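Local coordinates for protein twin-arginine translocation pathway signal (Rhodoferax ferrireducens, PDB 5IM2) that binds benzoate and probably serves as the solute-binding component of a TRAP transporter, at residues Gln60-Met72 and Ser292-Ala304. Sequence-based numbering, arbitrary orientation.
Sequences QSNVWQNMHKVWM and SGWLGRVQQAGDA
Met67 reaches across from helix 62-72 and lies against three residues of helix 292-301, which runs roughly antiparallel at 154°. Met67 CG packs 3.5 Å from Val298 CG1, and Met67 SD rests 3.8 Å from Gln299 CB. A bend at the last torsion (chi3 56°) turns Met67 CE toward Leu295, 3.9 Å from Leu295 CD2. Further along, the benzo end of the Trp294 indole meets Val70 CG1 obliquely, 3.6 Å from Trp294 CZ2, while Met67 O lies near the ring plane at its edge and Val298 CG2 of its own helix lies over one face, toward its rim. A water donates to both Asn62 OD1 and Val298 O, each at 2.8 Å, and Asn66 ND2 gives the same OD1 an almost straight bond (173°) in its carbonyl plane. Gln299 belongs to the benzoate pocket; its OE1 accepts from Gln166 NE2, and its NE2 donates to Glu234, whose other carboxylate oxygen takes Asn62 ND2. No direct hydrogen bond joins the two segments, so they meet through apolar packing, a water bridge and a shared glutamate. The bonds at both ends of the Gln299 amide fix its rotation, and the Met67 thioether packs against the CB end of this pocket residue.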
# COMPACT_ATOMS: atom_id res chain seq x y z
N GLN A 60 5.17 -6.53 15.58
CA GLN A 60 6.45 -5.85 15.73
C GLN A 60 6.82 -4.98 14.52
O GLN A 60 7.98 -4.61 14.34
CB GLN A 60 7.55 -6.87 16.03
CG GLN A 60 7.40 -7.47 17.43
CD GLN A 60 7.16 -6.41 18.52
OE1 GLN A 60 7.93 -5.45 18.64
NE2 GLN A 60 6.08 -6.56 19.28
N SER A 61 5.84 -4.59 13.73
CA SER A 61 6.07 -3.86 12.50
C SER A 61 5.91 -2.37 12.72
O SER A 61 5.19 -1.94 13.61
CB SER A 61 5.08 -4.30 11.43
OG SER A 61 3.75 -3.98 11.84
N ASN A 62 6.55 -1.59 11.83
CA ASN A 62 6.37 -0.14 11.79
C ASN A 62 4.89 0.23 11.67
O ASN A 62 4.42 1.14 12.35
CB ASN A 62 7.17 0.45 10.61
CG ASN A 62 6.88 1.92 10.36
OD1 ASN A 62 6.94 2.74 11.28
ND2 ASN A 62 6.58 2.26 9.10
N VAL A 63 4.15 -0.44 10.79
CA VAL A 63 2.73 -0.11 10.64
C VAL A 63 1.96 -0.32 11.94
O VAL A 63 1.22 0.56 12.39
CB VAL A 63 2.09 -0.92 9.51
CG1 VAL A 63 0.59 -0.71 9.54
CG2 VAL A 63 2.65 -0.49 8.17
N TRP A 64 2.04 -1.52 12.52
CA TRP A 64 1.25 -1.76 13.73
C TRP A 64 1.63 -0.78 14.82
O TRP A 64 0.75 -0.17 15.45
CB TRP A 64 1.44 -3.20 14.21
CG TRP A 64 0.58 -3.59 15.40
CD1 TRP A 64 1.01 -3.78 16.67
CD2 TRP A 64 -0.81 -3.93 15.39
NE1 TRP A 64 -0.03 -4.17 17.47
CE2 TRP A 64 -1.16 -4.27 16.71
CE3 TRP A 64 -1.80 -3.95 14.41
CZ2 TRP A 64 -2.45 -4.65 17.07
CZ3 TRP A 64 -3.09 -4.33 14.77
CH2 TRP A 64 -3.40 -4.67 16.08
N GLN A 65 2.93 -0.62 15.07
CA GLN A 65 3.40 0.15 16.22
C GLN A 65 3.17 1.64 16.04
O GLN A 65 2.78 2.34 16.99
CB GLN A 65 4.89 -0.12 16.48
CG GLN A 65 5.24 -1.52 16.89
CD GLN A 65 4.81 -1.85 18.28
OE1 GLN A 65 4.78 -0.98 19.15
NE2 GLN A 65 4.48 -3.12 18.52
N ASN A 66 3.41 2.16 14.83
CA ASN A 66 3.44 3.61 14.63
C ASN A 66 2.27 4.15 13.84
O ASN A 66 2.13 5.38 13.76
CB ASN A 66 4.73 4.01 13.91
CG ASN A 66 5.95 3.67 14.72
OD1 ASN A 66 5.99 3.89 15.94
ND2 ASN A 66 6.95 3.12 14.06
N MET A 67 1.44 3.29 13.27
CA MET A 67 0.23 3.73 12.58
C MET A 67 -1.02 3.19 13.25
O MET A 67 -1.83 3.97 13.77
CB MET A 67 0.28 3.31 11.10
CG MET A 67 1.42 4.00 10.39
SD MET A 67 1.92 3.23 8.84
CE MET A 67 0.38 3.26 7.96
N HIS A 68 -1.17 1.86 13.31
CA HIS A 68 -2.40 1.27 13.85
C HIS A 68 -2.59 1.55 15.33
O HIS A 68 -3.64 2.05 15.74
CB HIS A 68 -2.39 -0.22 13.58
CG HIS A 68 -2.50 -0.52 12.13
ND1 HIS A 68 -2.49 -1.80 11.61
CD2 HIS A 68 -2.66 0.32 11.08
CE1 HIS A 68 -2.61 -1.73 10.29
NE2 HIS A 68 -2.73 -0.45 9.95
N LYS A 69 -1.60 1.22 16.18
CA LYS A 69 -1.73 1.48 17.61
C LYS A 69 -1.87 2.96 17.90
O LYS A 69 -2.61 3.36 18.81
CB LYS A 69 -0.53 0.92 18.38
CG LYS A 69 -0.59 -0.61 18.53
CD LYS A 69 0.59 -1.15 19.30
CE LYS A 69 0.53 -0.77 20.75
NZ LYS A 69 1.53 -1.56 21.51
N VAL A 70 -1.16 3.78 17.15
CA VAL A 70 -1.23 5.22 17.35
C VAL A 70 -2.62 5.75 17.02
O VAL A 70 -3.18 6.57 17.75
CB VAL A 70 -0.13 5.91 16.53
CG1 VAL A 70 -0.28 7.40 16.56
CG2 VAL A 70 1.23 5.50 17.07
N TRP A 71 -3.19 5.28 15.91
CA TRP A 71 -4.51 5.77 15.51
C TRP A 71 -5.57 5.35 16.52
O TRP A 71 -6.39 6.16 16.94
CB TRP A 71 -4.85 5.26 14.10
CG TRP A 71 -6.20 5.75 13.55
CD1 TRP A 71 -6.42 6.90 12.85
CD2 TRP A 71 -7.47 5.11 13.68
NE1 TRP A 71 -7.75 7.00 12.51
CE2 TRP A 71 -8.41 5.92 13.02
CE3 TRP A 71 -7.91 3.93 14.27
CZ2 TRP A 71 -9.77 5.59 12.96
CZ3 TRP A 71 -9.25 3.60 14.20
CH2 TRP A 71 -10.15 4.42 13.55
N MET A 72 -5.58 4.06 16.89
CA MET A 72 -6.55 3.60 17.89
C MET A 72 -6.40 4.35 19.21
O MET A 72 -7.40 4.68 19.88
CB MET A 72 -6.38 2.10 18.10
CG MET A 72 -6.94 1.28 16.96
SD MET A 72 -6.83 -0.49 17.27
CE MET A 72 -5.23 -0.84 16.54
N SER A 292 -5.43 10.47 6.08
CA SER A 292 -4.82 9.79 4.94
C SER A 292 -3.39 10.26 4.72
O SER A 292 -2.48 9.43 4.57
CB SER A 292 -5.66 10.02 3.68
OG SER A 292 -6.95 9.39 3.83
N GLY A 293 -3.15 11.57 4.69
CA GLY A 293 -1.79 12.06 4.56
C GLY A 293 -0.88 11.61 5.69
O GLY A 293 0.27 11.27 5.46
N TRP A 294 -1.40 11.60 6.92
CA TRP A 294 -0.60 11.25 8.08
C TRP A 294 -0.17 9.79 8.03
O TRP A 294 0.99 9.46 8.26
CB TRP A 294 -1.38 11.57 9.36
CG TRP A 294 -0.71 11.06 10.52
CD1 TRP A 294 0.37 11.60 11.15
CD2 TRP A 294 -1.01 9.83 11.21
NE1 TRP A 294 0.75 10.79 12.20
CE2 TRP A 294 -0.08 9.70 12.25
CE3 TRP A 294 -1.98 8.84 11.04
CZ2 TRP A 294 -0.10 8.61 13.13
CZ3 TRP A 294 -2.00 7.77 11.91
CH2 TRP A 294 -1.07 7.66 12.94
N LEU A 295 -1.09 8.90 7.66
CA LEU A 295 -0.74 7.49 7.53
C LEU A 295 0.37 7.28 6.50
O LEU A 295 1.32 6.53 6.74
CB LEU A 295 -1.98 6.67 7.16
CG LEU A 295 -3.00 6.48 8.26
CD1 LEU A 295 -4.30 5.88 7.74
CD2 LEU A 295 -2.42 5.54 9.33
N GLY A 296 0.22 7.89 5.32
CA GLY A 296 1.27 7.78 4.32
C GLY A 296 2.60 8.36 4.79
O GLY A 296 3.65 7.77 4.57
N ARG A 297 2.57 9.53 5.44
CA ARG A 297 3.80 10.13 5.91
C ARG A 297 4.54 9.18 6.86
O ARG A 297 5.76 8.98 6.74
CB ARG A 297 3.50 11.46 6.61
CG ARG A 297 4.72 12.21 6.95
CD ARG A 297 4.51 13.54 7.66
NE ARG A 297 5.83 14.07 7.95
CZ ARG A 297 6.45 15.05 7.29
NH1 ARG A 297 5.85 15.72 6.30
NH2 ARG A 297 7.68 15.39 7.66
N VAL A 298 3.81 8.58 7.80
CA VAL A 298 4.42 7.70 8.81
C VAL A 298 4.93 6.42 8.17
O VAL A 298 6.01 5.91 8.53
CB VAL A 298 3.41 7.43 9.94
CG1 VAL A 298 3.96 6.40 10.90
CG2 VAL A 298 3.11 8.74 10.68
N GLN A 299 4.19 5.88 7.20
CA GLN A 299 4.66 4.66 6.54
C GLN A 299 5.99 4.92 5.82
O GLN A 299 6.95 4.14 5.93
CB GLN A 299 3.62 4.12 5.58
CG GLN A 299 3.89 2.60 5.25
CD GLN A 299 2.70 1.89 4.67
OE1 GLN A 299 1.68 2.49 4.36
NE2 GLN A 299 2.84 0.61 4.50
N GLN A 300 6.08 6.03 5.11
CA GLN A 300 7.34 6.35 4.44
C GLN A 300 8.43 6.72 5.44
O GLN A 300 9.62 6.50 5.17
CB GLN A 300 7.13 7.46 3.41
CG GLN A 300 8.39 7.81 2.63
CD GLN A 300 8.18 8.62 1.38
OE1 GLN A 300 7.12 9.19 1.16
NE2 GLN A 300 9.23 8.74 0.58
N ALA A 301 8.08 7.31 6.59
CA ALA A 301 9.09 7.64 7.58
C ALA A 301 9.80 6.40 8.13
O ALA A 301 10.87 6.53 8.71
CB ALA A 301 8.50 8.43 8.74
N GLY A 302 9.20 5.23 7.99
CA GLY A 302 9.85 4.01 8.44
C GLY A 302 10.82 3.42 7.45
O GLY A 302 11.48 2.42 7.76
N ASP A 303 10.96 4.03 6.27
CA ASP A 303 11.84 3.46 5.25
C ASP A 303 13.29 3.50 5.71
O ASP A 303 14.03 2.52 5.55
CB ASP A 303 11.69 4.20 3.92
CG ASP A 303 10.48 3.80 3.11
OD1 ASP A 303 9.77 2.82 3.44
OD2 ASP A 303 10.25 4.50 2.08
N ALA A 304 13.71 4.62 6.30
CA ALA A 304 15.05 4.76 6.82
C ALA A 304 15.46 3.56 7.67
O ALA A 304 16.56 3.02 7.51
CB ALA A 304 15.17 6.04 7.65
O HOH W 1 7.33 5.47 10.91